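Local coordinates for molybdenum cofactor biosynthesis protein C 2 (Mycobacterium tuberculosis, PDB 4FDF) that probably catalyses the conversion of (8S)-3',8-cyclo-7,8-dihydroguanosine 5'-triphosphate to cyclic pyranopterin monophosphate, with release of diphosphate, in molybdenum cofactor biosynthesis, at residues B[59-64]-B[140-145]; B[106-111]-B[129-134]. All blocks are in the same frame, centred on the assembly; numbering follows the deposited sequence.

Contact 1. Residues B[59-64]-B[140-145]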
loop_
_atom_site.group_PDB
_atom_site.type_symbol
_atom_site.label_atom_id
_atom_site.label_comp_id
_atom_site.label_asym_id
_atom_site.label_seq_id
_atom_site.Cartn_x
_atom_site.Cartn_y
_atom_site.Cartn_z
ATOM N N GLY B 59 6.346 0.252 -31.734
ATOM C CA GLY B 59 6.823 1.616 -31.923
ATOM C C GLY B 59 6.257 2.692 -31.014
ATOM O O GLY B 59 6.465 3.876 -31.270
ATOM N N LEU B 60 5.544 2.302 -29.958
ATOM C CA LEU B 60 5.021 3.276 -28.995
ATOM C C LEU B 60 6.155 3.970 -28.253
ATOM O O LEU B 60 7.122 3.312 -27.847
ATOM C CB LEU B 60 4.099 2.612 -27.973
ATOM C CG LEU B 60 2.724 2.162 -28.443
ATOM C CD1 LEU B 60 2.049 1.374 -27.324
ATOM C CD2 LEU B 60 1.883 3.364 -28.863
ATOM N N PRO B 61 6.041 5.296 -28.060
ATOM C CA PRO B 61 7.094 6.028 -27.360
ATOM C C PRO B 61 7.403 5.452 -25.973
ATOM O O PRO B 61 8.570 5.329 -25.596
ATOM C CB PRO B 61 6.519 7.446 -27.246
ATOM C CG PRO B 61 5.589 7.556 -28.409
ATOM C CD PRO B 61 4.967 6.192 -28.528
ATOM N N LYS B 62 6.370 5.068 -25.237
ATOM C CA LYS B 62 6.553 4.701 -23.839
ATOM C C LYS B 62 6.983 3.236 -23.647
ATOM O O LYS B 62 7.435 2.854 -22.572
ATOM C CB LYS B 62 5.287 5.032 -23.053
ATOM C CG LYS B 62 5.526 5.940 -21.867
ATOM C CD LYS B 62 4.305 6.801 -21.621
ATOM C CE LYS B 62 4.049 7.003 -20.142
ATOM N NZ LYS B 62 2.786 7.766 -19.948
ATOM N N GLY B 63 6.850 2.431 -24.699
ATOM C CA GLY B 63 7.325 1.050 -24.683
ATOM C C GLY B 63 6.233 0.033 -24.946
ATOM O O GLY B 63 5.238 0.336 -25.607
ATOM N N ASP B 64 6.429 -1.180 -24.431
ATOM C CA ASP B 64 5.507 -2.296 -24.639
ATOM C C ASP B 64 4.240 -2.112 -23.799
ATOM O O ASP B 64 4.211 -2.476 -22.619
ATOM C CB ASP B 64 6.209 -3.622 -24.301
ATOM C CG ASP B 64 5.389 -4.858 -24.705
ATOM O OD1 ASP B 64 4.160 -4.750 -24.915
ATOM O OD2 ASP B 64 5.984 -5.950 -24.809
ATOM N N LYS B 140 -1.818 7.498 -24.724
ATOM C CA LYS B 140 -2.487 8.810 -24.690
ATOM C C LYS B 140 -1.761 9.930 -25.454
ATOM O O LYS B 140 -2.372 10.940 -25.790
ATOM C CB LYS B 140 -2.812 9.247 -23.254
ATOM C CG LYS B 140 -1.602 9.494 -22.342
ATOM C CD LYS B 140 -2.066 9.954 -20.978
ATOM C CE LYS B 140 -0.951 10.614 -20.203
ATOM N NZ LYS B 140 0.091 9.659 -19.799
ATOM N N ALA B 141 -0.474 9.745 -25.722
ATOM C CA ALA B 141 0.314 10.733 -26.464
ATOM C C ALA B 141 0.074 10.658 -27.982
ATOM O O ALA B 141 0.237 11.655 -28.688
ATOM C CB ALA B 141 1.803 10.592 -26.140
ATOM N N VAL B 142 -0.305 9.472 -28.466
ATOM C CA VAL B 142 -0.679 9.261 -29.867
ATOM C C VAL B 142 -2.183 9.456 -30.077
ATOM O O VAL B 142 -2.605 10.021 -31.087
ATOM C CB VAL B 142 -0.265 7.848 -30.366
ATOM C CG1 VAL B 142 -0.575 7.674 -31.848
ATOM C CG2 VAL B 142 1.207 7.583 -30.096
ATOM N N ASP B 143 -2.987 8.988 -29.124
ATOM C CA ASP B 143 -4.447 9.116 -29.190
ATOM C C ASP B 143 -5.043 9.464 -27.812
ATOM O O ASP B 143 -5.502 8.575 -27.096
ATOM C CB ASP B 143 -5.057 7.820 -29.756
ATOM C CG ASP B 143 -6.577 7.878 -29.900
ATOM O OD1 ASP B 143 -7.132 8.973 -30.109
ATOM O OD2 ASP B 143 -7.218 6.811 -29.810
ATOM N N PRO B 144 -5.029 10.757 -27.432
ATOM C CA PRO B 144 -5.613 11.172 -26.145
ATOM C C PRO B 144 -7.143 11.069 -26.112
ATOM O O PRO B 144 -7.740 11.098 -25.027
ATOM C CB PRO B 144 -5.173 12.641 -26.004
ATOM C CG PRO B 144 -4.918 13.105 -27.409
ATOM C CD PRO B 144 -4.423 11.888 -28.163
ATOM N N GLY B 145 -7.764 10.941 -27.284
ATOM C CA GLY B 145 -9.220 10.785 -27.390
ATOM C C GLY B 145 -9.724 9.368 -27.157
ATOM O O GLY B 145 -10.930 9.127 -27.175
#
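The pyrrolidine ring of Pro61 presents its edge atom CD to Val142, 4.3 Å from Val142 CG2. The same methyl is 4.4 Å from Leu60 CD2, so CG2 of Val142 serves two apolar partners at the loose limit of van der Waals contact. Leu60, the buried member, suits its place because it also packs on Ile55 and Ile139, and the branched Val142 reaches Leu54 of helix 49-57. Beyond this apolar patch the two loops meet again through their lysines, whose side chains approach at a slant, with Lys62 NZ only 3.3 Å from Lys140 NZ. Lys140 starts with CG tucked between its backbone N and carbonyl carbon (chi1 64°), runs on extended, and bends only at its last torsion (chi4 -69°), which swings the ammonium group across. The flat carboxylate of Asp137, in helix 121-139, bridges the two ammonium groups with one oxygen each: OD1 makes a salt bridge with Lys140 NZ and OD2 with Lys62 NZ. This shared anion probably offsets their charge and is consistent with the short N-N distance. Small and partly open to solvent, the contact thus joins the loop between helices 49-57 and 65-83 to the loop that follows helix 121-139, by two apolar contacts and a shared carboxylate.

Contact 2. Residues B[106-111]-B[129-134]; sequences IEITAT and SVAALT
Ile108 carries this contact alone from the strand side, its CB directed toward the helix segment 129-134. At CB the side chain forks. One branch is the methyl CG2, anti to the backbone N, which comes to 4.1 Å from Ala131 CB. The other leaves through CG1, which sits beside the backbone N (chi1 -52°), and continues nearly extended (chi2 158°) to the tip, so that CD1 is carried on to the next helix residue. There CD1 rests 3.7 Å from Ala132 CA and equally near Ala132 CB, touching the helix backbone as well as its methyl. The small side chains of Ala131 and Ala132 are consistent with this close approach, the CA atoms of Ile108 and Ala132 being 7.4 Å apart, and a beta-branched, two-armed isoleucine can address both at once. Further round the helix, Thr134 turns its hydroxyl back along the helix, and Thr134 OG1 donates a hydrogen bond to Val130 O at 2.9 Å, from well out of the carbonyl plane. That carbonyl also accepts Thr134 N, from the opposite face of its plane, so a buried threonine hydroxyl is satisfied within its own helix, and the side chain of Thr134 packs on Ala69 and Ala72 of helix 65-83. The arrangement is a helix laid on an antiparallel sheet, in keeping with the ferredoxin-like fold. Ile108 also touches Leu135 of helix 121-139 and Val97 and Phe99 of strand 92-101, while its backbone is hydrogen-bonded to Gly43 of strand 35-46.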
loop_
_atom_site.group_PDB
_atom_site.type_symbol
_atom_site.label_atom_id
_atom_site.label_comp_id
_atom_site.label_asym_id
_atom_site.label_seq_id
_atom_site.Cartn_x
_atom_site.Cartn_y
_atom_site.Cartn_z
ATOM N N ILE B 106 -8.840 -2.638 -28.528
ATOM C CA ILE B 106 -8.097 -3.647 -27.776
ATOM C C ILE B 106 -8.993 -4.224 -26.683
ATOM O O ILE B 106 -9.331 -3.543 -25.724
ATOM C CB ILE B 106 -6.802 -3.068 -27.167
ATOM C CG1 ILE B 106 -5.980 -2.365 -28.256
ATOM C CG2 ILE B 106 -5.984 -4.175 -26.489
ATOM C CD1 ILE B 106 -4.922 -1.408 -27.746
ATOM N N GLU B 107 -9.399 -5.478 -26.853
ATOM C CA GLU B 107 -10.197 -6.155 -25.841
ATOM C C GLU B 107 -9.306 -6.721 -24.732
ATOM O O GLU B 107 -8.212 -7.243 -24.986
ATOM C CB GLU B 107 -11.077 -7.238 -26.466
ATOM N N ILE B 108 -9.775 -6.583 -23.495
ATOM C CA ILE B 108 -9.033 -7.045 -22.343
ATOM C C ILE B 108 -9.876 -8.094 -21.624
ATOM O O ILE B 108 -11.064 -7.899 -21.406
ATOM C CB ILE B 108 -8.701 -5.866 -21.392
ATOM C CG1 ILE B 108 -8.032 -4.730 -22.166
ATOM C CG2 ILE B 108 -7.808 -6.324 -20.244
ATOM C CD1 ILE B 108 -8.125 -3.379 -21.506
ATOM N N THR B 109 -9.271 -9.220 -21.273
ATOM C CA THR B 109 -9.987 -10.235 -20.510
ATOM C C THR B 109 -9.164 -10.623 -19.279
ATOM O O THR B 109 -7.991 -10.976 -19.398
ATOM C CB THR B 109 -10.298 -11.476 -21.393
ATOM O OG1 THR B 109 -10.869 -11.046 -22.640
ATOM C CG2 THR B 109 -11.267 -12.421 -20.711
ATOM N N ALA B 110 -9.778 -10.557 -18.102
ATOM C CA ALA B 110 -9.116 -11.026 -16.893
ATOM C C ALA B 110 -9.807 -12.259 -16.316
ATOM O O ALA B 110 -11.030 -12.296 -16.183
ATOM C CB ALA B 110 -9.018 -9.915 -15.854
ATOM N N THR B 111 -9.003 -13.270 -16.002
ATOM C CA THR B 111 -9.479 -14.517 -15.405
ATOM C C THR B 111 -8.835 -14.639 -14.033
ATOM O O THR B 111 -7.607 -14.575 -13.910
ATOM C CB THR B 111 -9.133 -15.738 -16.304
ATOM O OG1 THR B 111 -9.848 -15.622 -17.538
ATOM C CG2 THR B 111 -9.512 -17.057 -15.638
ATOM N N SER B 129 -9.854 -3.188 -15.340
ATOM C CA SER B 129 -9.908 -1.763 -15.186
ATOM C C SER B 129 -8.533 -1.127 -15.156
ATOM O O SER B 129 -8.275 -0.168 -15.903
ATOM C CB SER B 129 -10.669 -1.461 -13.915
ATOM O OG SER B 129 -10.932 -0.074 -13.840
ATOM N N VAL B 130 -7.630 -1.661 -14.330
ATOM C CA VAL B 130 -6.293 -1.067 -14.228
ATOM C C VAL B 130 -5.448 -1.333 -15.484
ATOM O O VAL B 130 -4.631 -0.492 -15.877
ATOM C CB VAL B 130 -5.570 -1.453 -12.906
ATOM C CG1 VAL B 130 -4.121 -0.958 -12.899
ATOM C CG2 VAL B 130 -6.329 -0.854 -11.693
ATOM N N ALA B 131 -5.660 -2.480 -16.123
ATOM C CA ALA B 131 -4.993 -2.792 -17.393
ATOM C C ALA B 131 -5.396 -1.814 -18.495
ATOM O O ALA B 131 -4.559 -1.431 -19.314
ATOM C CB ALA B 131 -5.291 -4.232 -17.821
ATOM N N ALA B 132 -6.673 -1.423 -18.512
ATOM C CA ALA B 132 -7.193 -0.440 -19.470
ATOM C C ALA B 132 -6.611 0.939 -19.206
ATOM O O ALA B 132 -6.166 1.614 -20.128
ATOM C CB ALA B 132 -8.721 -0.376 -19.397
ATOM N N LEU B 133 -6.612 1.352 -17.941
ATOM C CA LEU B 133 -5.981 2.612 -17.561
ATOM C C LEU B 133 -4.505 2.650 -17.957
ATOM O O LEU B 133 -3.997 3.685 -18.386
ATOM C CB LEU B 133 -6.117 2.870 -16.051
ATOM C CG LEU B 133 -7.507 3.238 -15.501
ATOM C CD1 LEU B 133 -7.564 3.064 -13.982
ATOM C CD2 LEU B 133 -7.880 4.658 -15.884
ATOM N N THR B 134 -3.827 1.517 -17.798
ATOM C CA THR B 134 -2.417 1.419 -18.121
ATOM C C THR B 134 -2.203 1.441 -19.633
ATOM O O THR B 134 -1.261 2.076 -20.112
ATOM C CB THR B 134 -1.785 0.176 -17.483
ATOM O OG1 THR B 134 -1.887 0.297 -16.059
ATOM C CG2 THR B 134 -0.318 0.049 -17.877
#

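Helix 121-139 joins the two contacts: its middle lies over the sheet in contact 2, and the chain leaving its end enters contact 1. Their centres are about 16 Å apart and their nearest atoms about 7 Å, so they do not touch. Contact 2 is nested, along the chain, inside the loop that contact 1 closes. One is buried; the other lies at the surface. Both reach the second subunit: Ser129 and Leu133 pack on Leu133 and Ser129 of that subunit, respectively, and Lys62 packs on its Leu86, a predicted substrate-binding residue. Within the chain, though, both contacts lie away from the predicted substrate site.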